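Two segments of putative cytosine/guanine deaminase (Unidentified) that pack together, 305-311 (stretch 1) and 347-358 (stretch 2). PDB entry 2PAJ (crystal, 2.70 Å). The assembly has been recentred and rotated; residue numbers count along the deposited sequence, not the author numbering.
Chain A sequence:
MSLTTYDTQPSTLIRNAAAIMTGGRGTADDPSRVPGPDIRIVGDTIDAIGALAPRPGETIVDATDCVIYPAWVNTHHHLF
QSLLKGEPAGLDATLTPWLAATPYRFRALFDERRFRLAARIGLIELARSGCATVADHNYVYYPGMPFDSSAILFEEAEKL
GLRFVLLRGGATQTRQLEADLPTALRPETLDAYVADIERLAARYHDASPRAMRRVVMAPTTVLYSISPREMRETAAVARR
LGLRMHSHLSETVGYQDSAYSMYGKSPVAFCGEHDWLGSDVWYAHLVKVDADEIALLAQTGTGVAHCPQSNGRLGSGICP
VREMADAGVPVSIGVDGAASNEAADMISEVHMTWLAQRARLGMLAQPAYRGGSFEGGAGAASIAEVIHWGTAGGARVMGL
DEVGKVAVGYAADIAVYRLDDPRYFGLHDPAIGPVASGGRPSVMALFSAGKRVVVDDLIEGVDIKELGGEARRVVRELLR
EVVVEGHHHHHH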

# COMPACT_ATOMS: atom_id res chain seq x y z
N ALA A 305 -7.83 6.30 -0.60
CA ALA A 305 -6.93 5.42 0.14
C ALA A 305 -7.37 5.63 1.57
O ALA A 305 -7.02 6.63 2.22
CB ALA A 305 -5.48 5.86 -0.04
N HIS A 306 -8.18 4.70 2.06
CA HIS A 306 -8.71 4.76 3.41
C HIS A 306 -7.69 4.37 4.46
O HIS A 306 -7.13 3.28 4.41
CB HIS A 306 -9.93 3.85 3.50
CG HIS A 306 -10.61 3.88 4.83
ND1 HIS A 306 -11.07 2.75 5.45
CD2 HIS A 306 -10.89 4.92 5.65
CE1 HIS A 306 -11.61 3.08 6.61
NE2 HIS A 306 -11.52 4.39 6.75
N CYS A 307 -7.45 5.26 5.42
CA CYS A 307 -6.48 5.01 6.49
C CYS A 307 -7.09 5.32 7.87
O CYS A 307 -6.86 6.40 8.42
CB CYS A 307 -5.22 5.87 6.29
SG CYS A 307 -4.37 5.63 4.70
N PRO A 308 -7.85 4.37 8.44
CA PRO A 308 -8.50 4.53 9.74
C PRO A 308 -7.60 4.84 10.96
O PRO A 308 -7.81 5.86 11.62
CB PRO A 308 -9.29 3.23 9.89
CG PRO A 308 -8.51 2.26 9.07
CD PRO A 308 -8.17 3.06 7.85
N GLN A 309 -6.63 3.99 11.26
CA GLN A 309 -5.74 4.21 12.40
C GLN A 309 -5.05 5.57 12.38
O GLN A 309 -4.82 6.19 13.42
CB GLN A 309 -4.67 3.12 12.48
CG GLN A 309 -5.21 1.76 12.83
CD GLN A 309 -4.15 0.69 12.79
OE1 GLN A 309 -3.58 0.41 11.74
NE2 GLN A 309 -3.87 0.09 13.94
N SER A 310 -4.71 6.03 11.19
CA SER A 310 -4.05 7.32 11.03
C SER A 310 -5.09 8.44 11.11
O SER A 310 -4.91 9.42 11.83
CB SER A 310 -3.33 7.36 9.69
OG SER A 310 -2.40 8.44 9.64
N ASN A 311 -6.18 8.28 10.37
CA ASN A 311 -7.25 9.28 10.36
C ASN A 311 -7.86 9.52 11.73
O ASN A 311 -8.59 10.49 11.93
CB ASN A 311 -8.35 8.88 9.36
CG ASN A 311 -7.89 8.95 7.91
OD1 ASN A 311 -6.94 9.67 7.58
ND2 ASN A 311 -8.56 8.20 7.04
N ILE A 347 -2.63 -5.66 8.58
CA ILE A 347 -3.56 -6.41 9.41
C ILE A 347 -4.20 -5.51 10.47
O ILE A 347 -5.42 -5.53 10.65
CB ILE A 347 -2.86 -7.64 10.01
CG1 ILE A 347 -2.91 -8.77 8.98
CG2 ILE A 347 -3.53 -8.07 11.30
CD1 ILE A 347 -1.91 -9.85 9.20
N SER A 348 -3.39 -4.71 11.16
CA SER A 348 -3.91 -3.79 12.16
C SER A 348 -4.91 -2.86 11.49
O SER A 348 -5.96 -2.54 12.06
CB SER A 348 -2.78 -2.95 12.75
OG SER A 348 -1.78 -3.78 13.31
N GLU A 349 -4.57 -2.42 10.27
CA GLU A 349 -5.39 -1.51 9.49
C GLU A 349 -6.71 -2.10 9.06
O GLU A 349 -7.76 -1.48 9.18
CB GLU A 349 -4.62 -1.03 8.26
CG GLU A 349 -3.84 0.26 8.48
CD GLU A 349 -4.76 1.46 8.68
OE1 GLU A 349 -5.74 1.60 7.92
OE2 GLU A 349 -4.50 2.27 9.59
N VAL A 350 -6.64 -3.32 8.55
CA VAL A 350 -7.83 -4.03 8.10
C VAL A 350 -8.76 -4.32 9.29
O VAL A 350 -9.98 -4.29 9.17
CB VAL A 350 -7.39 -5.31 7.37
CG1 VAL A 350 -8.42 -6.40 7.48
CG2 VAL A 350 -7.12 -4.98 5.92
N HIS A 351 -8.16 -4.57 10.45
CA HIS A 351 -8.93 -4.85 11.65
C HIS A 351 -9.71 -3.62 12.09
O HIS A 351 -10.88 -3.70 12.48
CB HIS A 351 -7.98 -5.25 12.77
CG HIS A 351 -8.68 -5.74 14.00
ND1 HIS A 351 -8.18 -5.53 15.26
CD2 HIS A 351 -9.82 -6.45 14.15
CE1 HIS A 351 -8.97 -6.11 16.15
NE2 HIS A 351 -9.97 -6.67 15.50
N MET A 352 -9.05 -2.47 12.03
CA MET A 352 -9.66 -1.21 12.41
C MET A 352 -10.75 -0.81 11.41
O MET A 352 -11.77 -0.24 11.78
CB MET A 352 -8.58 -0.12 12.48
CG MET A 352 -9.08 1.25 12.94
SD MET A 352 -9.56 1.34 14.68
CE MET A 352 -11.33 1.38 14.54
N THR A 353 -10.51 -1.13 10.14
CA THR A 353 -11.45 -0.83 9.08
C THR A 353 -12.75 -1.58 9.30
O THR A 353 -13.84 -1.01 9.25
CB THR A 353 -10.88 -1.24 7.72
OG1 THR A 353 -9.55 -0.73 7.60
CG2 THR A 353 -11.72 -0.69 6.60
N TRP A 354 -12.63 -2.88 9.55
CA TRP A 354 -13.79 -3.71 9.80
C TRP A 354 -14.58 -3.27 11.03
O TRP A 354 -15.80 -3.15 10.98
CB TRP A 354 -13.36 -5.17 9.95
CG TRP A 354 -14.50 -6.11 10.20
CD1 TRP A 354 -15.56 -6.38 9.36
CD2 TRP A 354 -14.69 -6.92 11.35
NE1 TRP A 354 -16.39 -7.31 9.94
CE2 TRP A 354 -15.88 -7.66 11.16
CE3 TRP A 354 -13.96 -7.10 12.54
CZ2 TRP A 354 -16.36 -8.57 12.10
CZ3 TRP A 354 -14.44 -7.99 13.48
CH2 TRP A 354 -15.64 -8.73 13.25
N LEU A 355 -13.88 -3.04 12.14
CA LEU A 355 -14.54 -2.62 13.37
C LEU A 355 -15.31 -1.33 13.19
O LEU A 355 -16.44 -1.22 13.66
CB LEU A 355 -13.53 -2.45 14.51
CG LEU A 355 -12.95 -3.74 15.11
CD1 LEU A 355 -12.02 -3.40 16.26
CD2 LEU A 355 -14.08 -4.63 15.61
N ALA A 356 -14.70 -0.37 12.52
CA ALA A 356 -15.34 0.91 12.28
C ALA A 356 -16.57 0.74 11.38
O ALA A 356 -17.54 1.48 11.51
CB ALA A 356 -14.37 1.85 11.64
N GLN A 357 -16.53 -0.24 10.48
CA GLN A 357 -17.66 -0.50 9.60
C GLN A 357 -18.77 -1.26 10.33
O GLN A 357 -19.93 -1.29 9.88
CB GLN A 357 -17.20 -1.29 8.36
CG GLN A 357 -16.19 -0.56 7.48
CD GLN A 357 -16.48 0.94 7.35
OE1 GLN A 357 -17.60 1.34 7.00
NE2 GLN A 357 -15.47 1.78 7.62
N ARG A 358 -18.43 -1.89 11.45
CA ARG A 358 -19.42 -2.61 12.25
C ARG A 358 -20.10 -1.60 13.16
O ARG A 358 -21.26 -1.78 13.57
CB ARG A 358 -18.76 -3.68 13.13
CG ARG A 358 -18.14 -4.84 12.40
CD ARG A 358 -17.97 -6.00 13.37
NE ARG A 358 -17.46 -5.59 14.68
CZ ARG A 358 -17.31 -6.41 15.73
NH1 ARG A 358 -17.62 -7.71 15.62
NH2 ARG A 358 -16.85 -5.95 16.88

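A single acidic side chain, that of Glu349, reaches out of a helix to the first turn of another, and a backbone hydrogen bond between the two stretches ends on it: Gln309 N donates to Glu349 OE2 over 3.2 Å, a weak bond with an N-H...O angle of 131°. The backbone supplies the donor because Gln309 lies in the first turn of its helix, where amides have no carbonyl one turn back to bond; Cys307 occupies the N-cap position just before it. A carboxylate set beside such amides also suits the positive end of the helix dipole. The Ser310 amide faces the same oxygen from farther off, with Ser310 N 4.1 Å from Glu349 OE2.

Stretch 1 changes form over seven residues. It leaves a strand at His306, passes through Cys307 and enters a helix at Pro308, whose phi of -58° fits a first-turn position. Stretch 2 is helical throughout, held by i to i+4 backbone bonds such as Thr353 N to Glu349 O at 2.9 Å. The backbones come nearest at two places one helical turn apart on stretch 2: Pro308 CA lies 6.2 Å from Thr353 CA, and Gln309 CA lies 6.4 Å from Glu349 CA. Together the two sides bury 390 Å², a modest patch to which Gln309 and Glu349 contribute most.

The CA-to-CB bond of Glu349 points sideways, but its chi1 of -92°, between the usual wells, and chi2 of -68° bring the carboxylate nearer to stretch 1. Its other oxygen lies by the backbone at the strand-to-helix junction, with Cys307 CA 3.8 Å from Glu349 OE1. The Cys307 side chain points away and takes little part.

Pro308 points toward the helix and supplies the apolar part of the contact. Its ring, puckered C-gamma endo, packs against Met352, with Pro308 CB 3.6 Å from Met352 CG, and it also meets Thr353, with Pro308 CG 3.5 Å from Thr353 OG1. That hydroxyl is already engaged within its own helix, donating to Glu349 O at 2.5 Å, so the carbon surface of the proline can cover it without stranding a donor. The Met352 CA-to-CB bond points toward stretch 1 while the end of its side chain leads away, leaving the near methylenes to make the contact; Gln309 CG lies 3.9 Å from Met352 CB. The Gln309 side chain starts sideways, but its chi1 near -69° and extended chi2 carry its end past Met352 to lie beside Ser348 and Glu349.

At the strand end, His306 points toward stretch 2 in the t rotamer. The Thr353 methyl sits at the edge of its imidazole, near the ring plane, with His306 ND1 3.7 Å from Thr353 CG2. Gln357, one turn farther along, approaches more loosely, with His306 CE1 4.2 Å from Gln357 NE2. Contacts thus follow Glu349, Thr353 and Gln357 at four-residue spacing, with Ser348 and Met352 alongside.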